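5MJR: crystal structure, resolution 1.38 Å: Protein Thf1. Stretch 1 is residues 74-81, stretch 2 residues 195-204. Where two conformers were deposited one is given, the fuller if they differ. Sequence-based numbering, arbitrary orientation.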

# COMPACT_ATOMS: atom_id res chain seq x y z
N VAL A 74 2.08 -3.46 -1.31
CA VAL A 74 1.76 -4.86 -1.62
C VAL A 74 0.34 -4.98 -2.12
O VAL A 74 0.06 -5.68 -3.10
N THR A 75 -0.57 -4.26 -1.47
CA THR A 75 -2.03 -4.33 -1.86
C THR A 75 -2.22 -3.76 -3.24
O THR A 75 -2.94 -4.37 -4.06
N ALA A 76 -1.69 -2.55 -3.49
CA ALA A 76 -1.88 -1.90 -4.78
C ALA A 76 -1.29 -2.81 -5.92
O ALA A 76 -1.93 -2.98 -6.98
N PHE A 77 -0.07 -3.28 -5.70
CA PHE A 77 0.58 -4.13 -6.68
C PHE A 77 -0.29 -5.37 -6.91
O PHE A 77 -0.59 -5.72 -8.06
N ASP A 78 -0.66 -6.06 -5.84
CA ASP A 78 -1.41 -7.30 -6.00
C ASP A 78 -2.74 -7.06 -6.74
O ASP A 78 -3.13 -7.88 -7.56
N GLN A 79 -3.40 -5.93 -6.49
CA GLN A 79 -4.69 -5.63 -7.12
C GLN A 79 -4.52 -5.35 -8.56
O GLN A 79 -5.24 -5.96 -9.40
N PHE A 80 -3.57 -4.50 -8.99
CA PHE A 80 -3.40 -4.21 -10.44
C PHE A 80 -2.82 -5.41 -11.15
O PHE A 80 -3.04 -5.51 -12.37
N MET A 81 -2.10 -6.29 -10.47
CA MET A 81 -1.51 -7.42 -11.09
C MET A 81 -2.38 -8.68 -11.00
O MET A 81 -1.91 -9.76 -11.45
N LEU A 195 -11.17 7.05 -5.32
CA LEU A 195 -10.45 6.88 -6.56
C LEU A 195 -10.01 5.47 -6.75
O LEU A 195 -10.25 4.79 -7.82
N TYR A 196 -9.30 4.93 -5.78
CA TYR A 196 -8.79 3.59 -5.92
C TYR A 196 -9.94 2.61 -6.29
O TYR A 196 -9.82 1.75 -7.11
N ARG A 197 -11.02 2.60 -5.48
CA ARG A 197 -12.15 1.68 -5.60
C ARG A 197 -12.90 1.86 -6.89
O ARG A 197 -13.24 0.89 -7.56
N SER A 198 -13.00 3.10 -7.35
CA SER A 198 -13.77 3.37 -8.56
C SER A 198 -12.96 2.97 -9.78
O SER A 198 -13.55 2.72 -10.84
N ASN A 199 -11.67 2.75 -9.59
CA ASN A 199 -10.81 2.51 -10.78
C ASN A 199 -10.31 1.04 -10.90
O ASN A 199 -9.57 0.71 -11.84
N LEU A 200 -10.91 0.17 -10.06
CA LEU A 200 -10.45 -1.21 -9.96
C LEU A 200 -10.42 -1.87 -11.37
O LEU A 200 -9.57 -2.74 -11.58
N ASP A 201 -11.36 -1.53 -12.27
CA ASP A 201 -11.51 -2.32 -13.51
C ASP A 201 -10.83 -1.63 -14.70
O ASP A 201 -10.79 -2.21 -15.78
N LYS A 202 -10.30 -0.42 -14.49
CA LYS A 202 -9.73 0.39 -15.62
C LYS A 202 -8.60 -0.32 -16.38
O LYS A 202 -8.56 -0.33 -17.66
N ILE A 203 -7.80 -1.12 -15.65
CA ILE A 203 -6.72 -1.83 -16.32
C ILE A 203 -7.28 -2.92 -17.27
O ILE A 203 -6.58 -3.37 -18.19
N ASN A 204 -8.56 -3.34 -17.12
CA ASN A 204 -9.21 -4.33 -18.00
C ASN A 204 -9.95 -3.73 -19.17
O ASN A 204 -10.59 -4.50 -19.90

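Along stretch 2, the contact with the helical residues of stretch 1 rests on three residues, Tyr 196, Leu 200 and Ile 203; the two stretches together bury 298 Å². Leu 195 comes first and stays out of reach.

Tyr 196 has its CA-to-CB bond directed toward stretch 1, and chi1 of -179° (t) with chi2 of 70° extends the ring across the gap, where Tyr 196 CA and Ala 76 CA are 8.9 Å apart. The phenol tip lands on the helix surface: Tyr 196 OH lies 3.3 Å from Gln 79 CB, 3.8 Å from Thr 75 CG2 and 4.0 Å from Ala 76 CA. Ala 76 CA and Gln 79 CG approach the ring obliquely. Arg 197, Ser 198 and Asn 199 bury no area here.

At Leu 200 the CA-to-CB bond runs sideways, but with chi1 of -69° (m) and chi2 of 171° (t) the end of the side chain comes nearer, placing CD2 3.4 Å from Gln 79 NE2. The same amide nitrogen makes the direct hydrogen bond between the stretches, Gln 79 NE2 to Leu 200 O, at 3.3 Å with an N-H...acceptor angle of 156°. Gln 79 can reach this carbonyl because its CA-to-CB bond points toward stretch 2 and its chi1 is t (-176°), followed by chi2 m (-69°). A water lies within donating distance of both sides, its oxygen 2.8 Å from Gln 79 OE1 and, more weakly, 3.4 Å from Leu 200 O, though more acceptors are in reach than it has protons.

Asp 201 points away; its OD1 accepts a 2.8 Å hydrogen bond from Asn 204 ND2 within stretch 2.

The CA-to-CB bond of Ile 203 points toward stretch 1, with both chi angles t (-162° and 159°). Its CD1 sits 3.5 Å from Phe 80 O and makes an apolar contact with Phe 80 CB at 4.2 Å. The end of Phe 80, chi1 p (81°), leads away, and CB is its closest side-chain atom to Ile 203 CD1.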

# COMPACT_ATOMS: atom_id res chain seq x y z
CB VAL A 74 1.98 -5.74 -0.37
CG1 VAL A 74 1.35 -7.12 -0.50
CG2 VAL A 74 3.47 -5.88 -0.12
CB THR A 75 -2.86 -3.55 -0.78
OG1 THR A 75 -2.71 -4.22 0.47
CG2 THR A 75 -4.33 -3.56 -1.16
CB ALA A 76 -1.27 -0.55 -4.83
CB PHE A 77 1.98 -4.53 -6.19
CG PHE A 77 2.71 -5.45 -7.12
CD1 PHE A 77 2.59 -6.75 -7.04
CD2 PHE A 77 3.56 -4.89 -8.10
CE1 PHE A 77 3.34 -7.63 -7.92
CE2 PHE A 77 4.27 -5.73 -8.97
CZ PHE A 77 4.13 -7.05 -8.89
CB ASP A 78 -1.73 -7.91 -4.68
CG ASP A 78 -0.55 -8.63 -4.01
OD1 ASP A 78 0.58 -8.70 -4.57
OD2 ASP A 78 -0.72 -8.95 -2.78
CB GLN A 79 -5.37 -4.45 -6.41
CG GLN A 79 -6.77 -4.10 -6.92
CD GLN A 79 -6.91 -3.51 -8.30
OE1 GLN A 79 -6.19 -2.62 -8.70
NE2 GLN A 79 -7.99 -4.02 -9.02
CB PHE A 80 -2.82 -2.87 -10.80
CG PHE A 80 -1.35 -2.67 -10.74
CD1 PHE A 80 -0.40 -3.39 -11.53
CD2 PHE A 80 -0.83 -1.73 -9.84
CE1 PHE A 80 0.96 -3.07 -11.35
CE2 PHE A 80 0.50 -1.48 -9.71
CZ PHE A 80 1.38 -2.19 -10.42
CB MET A 81 -0.13 -7.70 -10.45
CG MET A 81 0.90 -6.61 -10.69
SD MET A 81 1.48 -6.52 -12.42
CE MET A 81 2.64 -7.87 -12.44
CB LEU A 195 -9.24 7.87 -6.63
CG LEU A 195 -8.48 7.99 -7.97
CD1 LEU A 195 -9.47 8.41 -8.99
CD2 LEU A 195 -7.29 8.94 -7.79
CB TYR A 196 -8.15 3.16 -4.61
CG TYR A 196 -7.53 1.79 -4.56
CD1 TYR A 196 -6.37 1.46 -5.24
CD2 TYR A 196 -8.08 0.82 -3.69
CE1 TYR A 196 -5.85 0.16 -5.16
CE2 TYR A 196 -7.55 -0.47 -3.58
CZ TYR A 196 -6.39 -0.77 -4.31
OH TYR A 196 -5.87 -2.02 -4.23
CB ARG A 197 -13.06 1.70 -4.40
CG ARG A 197 -12.48 1.05 -3.12
CD ARG A 197 -12.54 -0.51 -3.21
NE ARG A 197 -13.94 -0.93 -3.47
CZ ARG A 197 -14.96 -0.95 -2.59
NH1 ARG A 197 -14.73 -0.74 -1.27
NH2 ARG A 197 -16.15 -1.40 -2.98
CB SER A 198 -14.18 4.81 -8.66
OG SER A 198 -14.99 5.09 -7.54
CB ASN A 199 -9.66 3.46 -10.88
CG ASN A 199 -10.08 4.80 -11.31
OD1 ASN A 199 -10.88 4.94 -12.21
ND2 ASN A 199 -9.59 5.80 -10.59
CB LEU A 200 -11.24 -2.02 -8.93
CG LEU A 200 -11.10 -1.72 -7.46
CD1 LEU A 200 -12.18 -2.53 -6.71
CD2 LEU A 200 -9.69 -1.97 -6.87
CB ASP A 201 -12.98 -2.54 -13.87
CG ASP A 201 -13.20 -3.59 -14.97
OD1 ASP A 201 -12.79 -4.82 -14.88
OD2 ASP A 201 -13.89 -3.09 -15.92
CB LYS A 202 -9.34 1.76 -15.15
CG LYS A 202 -10.59 2.64 -14.88
CD LYS A 202 -10.48 3.91 -15.67
CE LYS A 202 -11.62 4.88 -15.40
NZ LYS A 202 -11.03 6.26 -15.29
CB ILE A 203 -5.81 -2.51 -15.30
CG1 ILE A 203 -4.44 -2.88 -15.93
CG2 ILE A 203 -6.53 -3.69 -14.63
CD1 ILE A 203 -3.31 -3.09 -14.95
CB ASN A 204 -10.22 -5.12 -17.13
CG ASN A 204 -9.55 -5.92 -16.05
OD1 ASN A 204 -8.48 -6.49 -16.19
ND2 ASN A 204 -10.17 -5.84 -14.86
O HOH W 1 -6.16 -2.64 -11.53